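Local coordinates for protein endo-xylogalacturonan hydrolase A (Aspergillus tubingensis, PDB 4C2L) that hydrolyses xylogalacturonan, the xylose-substituted galacturonan backbone found in the hairy regions of pectin, as a secreted glycoside hydrolase of family 28, at residues A[89-94]-A[135-140]; A[155-160]-A[190-195]. One frame throughout, in Å; residues are numbered along the deposited sequence. Where two conformers were deposited one is given.

Interaction 1 of 2, residues A[89-94]-A[135-140]. With SO4 (sulfate ion), chain F.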
loop_
_atom_site.group_PDB
_atom_site.type_symbol
_atom_site.label_atom_id
_atom_site.label_comp_id
_atom_site.label_asym_id
_atom_site.label_seq_id
_atom_site.Cartn_x
_atom_site.Cartn_y
_atom_site.Cartn_z
ATOM N N GLY A 89 13.906 13.866 -3.273
ATOM C CA GLY A 89 14.464 12.753 -4.037
ATOM C C GLY A 89 15.018 11.586 -3.229
ATOM O O GLY A 89 15.606 10.658 -3.801
ATOM N N ARG A 90 14.864 11.624 -1.909
ATOM C CA ARG A 90 15.369 10.545 -1.076
ATOM C C ARG A 90 14.443 9.336 -1.107
ATOM O O ARG A 90 13.224 9.472 -1.205
ATOM C CB ARG A 90 15.597 11.019 0.365
ATOM C CG ARG A 90 16.737 12.027 0.460
ATOM C CD ARG A 90 17.259 12.144 1.887
ATOM N NE ARG A 90 18.402 13.062 1.930
ATOM C CZ ARG A 90 19.659 12.722 1.622
ATOM N NH1 ARG A 90 19.968 11.478 1.243
ATOM N NH2 ARG A 90 20.606 13.650 1.683
ATOM N N THR A 91 15.031 8.148 -1.003
ATOM C CA THR A 91 14.271 6.911 -1.070
ATOM C C THR A 91 13.430 6.638 0.177
ATOM O O THR A 91 12.253 6.280 0.071
ATOM C CB THR A 91 15.226 5.734 -1.340
ATOM O OG1 THR A 91 15.778 5.912 -2.650
ATOM C CG2 THR A 91 14.485 4.384 -1.273
ATOM N N ALA A 92 14.046 6.780 1.352
ATOM C CA ALA A 92 13.482 6.239 2.592
ATOM C C ALA A 92 13.698 7.201 3.754
ATOM O O ALA A 92 14.736 7.855 3.840
ATOM C CB ALA A 92 14.162 4.926 2.923
ATOM N N MET A 93 12.712 7.274 4.645
ATOM C CA MET A 93 12.904 7.989 5.905
ATOM C C MET A 93 13.461 7.024 6.941
ATOM O O MET A 93 14.401 7.363 7.664
ATOM C CB MET A 93 11.574 8.573 6.355
ATOM C CG MET A 93 10.982 9.445 5.257
ATOM S SD MET A 93 9.412 10.190 5.715
ATOM C CE MET A 93 9.976 11.487 6.799
ATOM N N ILE A 94 12.865 5.833 7.032
ATOM C CA ILE A 94 13.454 4.726 7.790
ATOM C C ILE A 94 13.854 3.661 6.777
ATOM O O ILE A 94 12.998 3.124 6.053
ATOM C CB ILE A 94 12.465 4.111 8.816
ATOM C CG1 ILE A 94 11.975 5.189 9.782
ATOM C CG2 ILE A 94 13.129 2.975 9.583
ATOM C CD1 ILE A 94 10.793 4.732 10.637
ATOM N N LEU A 135 8.057 6.251 4.082
ATOM C CA LEU A 135 8.277 6.347 5.528
ATOM C C LEU A 135 9.044 5.134 6.084
ATOM O O LEU A 135 10.052 5.320 6.794
ATOM C CB LEU A 135 6.929 6.527 6.257
ATOM C CG LEU A 135 7.020 6.517 7.778
ATOM C CD1 LEU A 135 7.781 7.754 8.253
ATOM C CD2 LEU A 135 5.608 6.500 8.345
ATOM N N LEU A 136 8.571 3.910 5.792
ATOM C CA LEU A 136 9.247 2.678 6.226
ATOM C C LEU A 136 9.536 1.854 4.976
ATOM O O LEU A 136 8.617 1.319 4.328
ATOM C CB LEU A 136 8.367 1.879 7.200
ATOM C CG LEU A 136 8.981 0.573 7.727
ATOM C CD1 LEU A 136 10.342 0.813 8.395
ATOM C CD2 LEU A 136 8.016 -0.052 8.719
ATOM N N TYR A 137 10.810 1.777 4.630
ATOM C CA TYR A 137 11.223 1.223 3.354
ATOM C C TYR A 137 12.059 -0.018 3.624
ATOM O O TYR A 137 13.189 0.062 4.144
ATOM C CB TYR A 137 12.042 2.280 2.606
ATOM C CG TYR A 137 12.476 1.887 1.222
ATOM C CD1 TYR A 137 11.665 2.167 0.114
ATOM C CD2 TYR A 137 13.719 1.286 1.005
ATOM C CE1 TYR A 137 12.061 1.818 -1.170
ATOM C CE2 TYR A 137 14.129 0.938 -0.283
ATOM C CZ TYR A 137 13.293 1.213 -1.357
ATOM O OH TYR A 137 13.672 0.895 -2.637
ATOM N N ILE A 138 11.485 -1.173 3.303
ATOM C CA ILE A 138 12.130 -2.458 3.568
ATOM C C ILE A 138 12.593 -3.025 2.228
ATOM O O ILE A 138 11.799 -3.153 1.284
ATOM C CB ILE A 138 11.130 -3.430 4.248
ATOM C CG1 ILE A 138 10.837 -2.985 5.668
ATOM C CG2 ILE A 138 11.658 -4.872 4.254
ATOM C CD1 ILE A 138 9.505 -3.514 6.188
ATOM N N THR A 139 13.883 -3.346 2.124
ATOM C CA THR A 139 14.378 -3.940 0.900
ATOM C C THR A 139 15.311 -5.082 1.244
ATOM O O THR A 139 16.247 -4.905 2.025
ATOM C CB THR A 139 15.043 -2.912 -0.039
ATOM O OG1 THR A 139 15.492 -3.588 -1.216
ATOM C CG2 THR A 139 16.208 -2.176 0.643
ATOM N N GLY A 140 15.035 -6.261 0.688
ATOM C CA GLY A 140 15.829 -7.442 1.046
ATOM C C GLY A 140 15.639 -7.851 2.496
ATOM O O GLY A 140 14.712 -7.406 3.172
HETATM S S SO4 F . 18.862 8.775 -0.643
HETATM O O1 SO4 F . 18.865 9.955 -1.545
HETATM O O2 SO4 F . 20.233 8.212 -0.640
HETATM O O3 SO4 F . 17.894 7.792 -1.174
HETATM O O4 SO4 F . 18.501 9.181 0.737
#

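Interaction 2 of 2, residues A[155-160]-A[190-195]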
loop_
_atom_site.group_PDB
_atom_site.type_symbol
_atom_site.label_atom_id
_atom_site.label_comp_id
_atom_site.label_asym_id
_atom_site.label_seq_id
_atom_site.Cartn_x
_atom_site.Cartn_y
_atom_site.Cartn_z
ATOM N N PRO A 155 5.027 11.683 4.234
ATOM C CA PRO A 155 5.061 12.559 3.057
ATOM C C PRO A 155 4.491 11.859 1.813
ATOM O O PRO A 155 3.931 12.510 0.931
ATOM C CB PRO A 155 6.559 12.801 2.832
ATOM C CG PRO A 155 7.228 12.463 4.105
ATOM C CD PRO A 155 6.339 11.542 4.906
ATOM N N ASN A 156 4.604 10.538 1.767
ATOM C CA ASN A 156 4.287 9.773 0.544
ATOM C C ASN A 156 3.899 8.369 1.045
ATOM O O ASN A 156 3.070 8.246 1.941
ATOM C CB ASN A 156 5.560 9.776 -0.338
ATOM C CG ASN A 156 5.317 9.509 -1.845
ATOM O OD1 ASN A 156 6.190 9.847 -2.658
ATOM N ND2 ASN A 156 4.231 8.854 -2.210
ATOM N N VAL A 157 4.499 7.309 0.498
ATOM C CA VAL A 157 4.083 5.935 0.845
ATOM C C VAL A 157 4.395 5.646 2.317
ATOM O O VAL A 157 5.445 6.059 2.824
ATOM C CB VAL A 157 4.793 4.910 -0.079
ATOM C CG1 VAL A 157 4.504 3.465 0.355
ATOM C CG2 VAL A 157 4.343 5.154 -1.527
ATOM N N PHE A 158 3.483 4.952 3.012
ATOM C CA PHE A 158 3.741 4.562 4.404
ATOM C C PHE A 158 4.798 3.455 4.444
ATOM O O PHE A 158 5.847 3.600 5.080
ATOM C CB PHE A 158 2.479 3.989 5.063
ATOM C CG PHE A 158 1.448 5.005 5.487
ATOM C CD1 PHE A 158 0.444 5.428 4.606
ATOM C CD2 PHE A 158 1.407 5.437 6.813
ATOM C CE1 PHE A 158 -0.556 6.313 5.027
ATOM C CE2 PHE A 158 0.413 6.312 7.252
ATOM C CZ PHE A 158 -0.565 6.764 6.362
ATOM N N ASN A 159 4.503 2.323 3.805
ATOM C CA ASN A 159 5.348 1.134 3.915
ATOM C C ASN A 159 5.574 0.545 2.546
ATOM O O ASN A 159 4.637 0.424 1.750
ATOM C CB ASN A 159 4.635 0.043 4.738
ATOM C CG ASN A 159 4.298 0.499 6.125
ATOM O OD1 ASN A 159 5.180 0.633 6.960
ATOM N ND2 ASN A 159 3.019 0.776 6.372
ATOM N N SER A 160 6.815 0.160 2.270
ATOM C CA SER A 160 7.155 -0.514 1.028
ATOM C C SER A 160 8.009 -1.744 1.346
ATOM O O SER A 160 8.844 -1.683 2.253
ATOM C CB SER A 160 7.928 0.448 0.127
ATOM O OG SER A 160 8.302 -0.178 -1.081
ATOM N N GLY A 190 -0.796 2.764 1.676
ATOM C CA GLY A 190 -0.524 2.081 2.934
ATOM C C GLY A 190 0.642 1.104 2.825
ATOM O O GLY A 190 1.558 1.099 3.656
ATOM N N PHE A 191 0.580 0.227 1.829
ATOM C CA PHE A 191 1.592 -0.819 1.667
ATOM C C PHE A 191 1.802 -1.008 0.192
ATOM O O PHE A 191 0.857 -1.323 -0.527
ATOM C CB PHE A 191 1.102 -2.161 2.256
ATOM C CG PHE A 191 0.716 -2.074 3.691
ATOM C CD1 PHE A 191 -0.558 -1.647 4.055
ATOM C CD2 PHE A 191 1.637 -2.380 4.685
ATOM C CE1 PHE A 191 -0.914 -1.548 5.390
ATOM C CE2 PHE A 191 1.278 -2.285 6.028
ATOM C CZ PHE A 191 0.003 -1.862 6.373
ATOM N N ASP A 192 3.043 -0.817 -0.260
ATOM C CA ASP A 192 3.401 -1.119 -1.634
ATOM C C ASP A 192 4.255 -2.366 -1.538
ATOM O O ASP A 192 5.407 -2.289 -1.084
ATOM C CB ASP A 192 4.232 0.014 -2.240
ATOM C CG ASP A 192 3.385 1.165 -2.770
ATOM O OD1 ASP A 192 2.145 1.122 -2.711
ATOM O OD2 ASP A 192 3.997 2.118 -3.264
ATOM N N ILE A 193 3.692 -3.512 -1.919
ATOM C CA ILE A 193 4.392 -4.787 -1.748
ATOM C C ILE A 193 4.921 -5.232 -3.097
ATOM O O ILE A 193 4.146 -5.603 -3.972
ATOM C CB ILE A 193 3.467 -5.866 -1.116
ATOM C CG1 ILE A 193 2.837 -5.335 0.194
ATOM C CG2 ILE A 193 4.239 -7.176 -0.899
ATOM C CD1 ILE A 193 3.835 -4.940 1.277
ATOM N N GLY A 194 6.240 -5.135 -3.268
ATOM C CA GLY A 194 6.895 -5.526 -4.505
ATOM C C GLY A 194 7.614 -6.851 -4.337
ATOM O O GLY A 194 7.079 -7.788 -3.727
ATOM N N GLU A 195 8.835 -6.922 -4.875
ATOM C CA GLU A 195 9.599 -8.158 -4.913
ATOM C C GLU A 195 9.819 -8.694 -3.511
ATOM O O GLU A 195 10.612 -8.138 -2.729
ATOM C CB GLU A 195 10.946 -7.921 -5.604
ATOM C CG GLU A 195 11.698 -9.210 -5.896
ATOM C CD GLU A 195 13.166 -8.984 -6.218
ATOM O OE1 GLU A 195 13.624 -7.823 -6.273
ATOM O OE2 GLU A 195 13.875 -9.992 -6.409
HETATM O O HOH W 1 7.269 -1.736 -3.407
#

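Interaction 1 of 2, residues A[89-94]-A[135-140]
Ile94 and Leu136 pair as parallel neighbours where two successive coils of the right-handed parallel beta-helix of family 28 turn a corner. Two backbone bonds bracket the pair. Ile94 N donates to Leu135 O at 2.9 Å, with 146° at the hydrogen. Tyr137 N donates to Ile94 O, also at 2.9 Å, and is straighter (162°). The buried part lies inside the coil. Ile94 CG2 meets Leu136 CD1 at 3.7 Å. On the neighbouring residues Met93 SD touches Leu135 CD1 at 3.9 Å. Phe80 of strand 77-80 packs on Met93, Ile94 and Leu135.

The solvent side is the loop at the exposed Arg90 and Thr91. There the backbone bends away from the strand and holds a sulfate, probably from the crystallisation liquor. Arg90 NH1 and Thr91 N each donate to one of its oxygens. Between the two sides, methyl groups press closely on Tyr137. Its CB touches Ala92 CB at 3.4 Å. Its CG is anti to the backbone N (chi1 -176°), and one face of the ring lies under the Thr91 methyl. Thr91 CG2 sits over the ring centre, 3.5 Å from the centroid, in a CH-pi contact.

Interaction 2 of 2, residues A[155-160]-A[190-195]
Parallel strands of two adjacent beta-helix coils meet here, in the sheet beside which the active site probably lies, as in other family 28 enzymes. The firm backbone bond is Asp192 N to Asn159 O, 2.8 Å long and lying in the carbonyl plane. Asn159 N to Gly190 O is weak, at 3.2 Å and bent. Asn159 adds a side-chain bond: ND2 reaches the same Gly190 O at 3.1 Å, with the donor tilted 18° from the carbonyl plane. Asn159 thus meets this carbonyl with both its backbone N, weakly, and its ND2.

CG of Asn159 stands beside its own backbone N (chi1 -59°). The amide runs alongside the Phe191 ring, pointing the same way, with the two planes 20° apart. ND2 comes within 3.5 Å of Phe191 CE2. The other end of the buried amide is also satisfied, because Gln151 NE2 donates to Asn159 OD1.

Ser160 and Asp192 point to the opposite face. In one of the two Ser160 conformers, a water lies between Ser160 OG and Asp192 O. Val157 CG2 lies 3.5 Å from Asp192 OD2, against the carboxylate. The Asp192 side chain is about 7 Å from that of Asp210, the proton donor by similarity. Asp189 OD2 lies close to Asp192 OD1, so two like-charged carboxylates meet.

Strand 134-139 flanks 159-162 on the side away from 191-196. Strands 168-176 and 199-207 pack against the inward Phe191.

Interactions 1 and 2 lie in the same parallel sheet, with the pairing of strands 134-139 and 159-162 between them. Probable hydrogen bonds join these neighbouring strands: Leu136 N to Phe158 O, and Ile138 N to Ser160 O. Both contacts are largely buried, but interaction 1 also runs out to an exposed loop, whereas interaction 2 lies nearer the centre of the chain. Their chemistry differs accordingly. Interaction 1 relies on aliphatic side chains inside the coil and a methyl-on-ring contact outside. Interaction 2 places a polar amide inside beside an aromatic ring, and turns a carboxylate toward the presumed catalytic region. Interaction 1 lies away from the annotated sites.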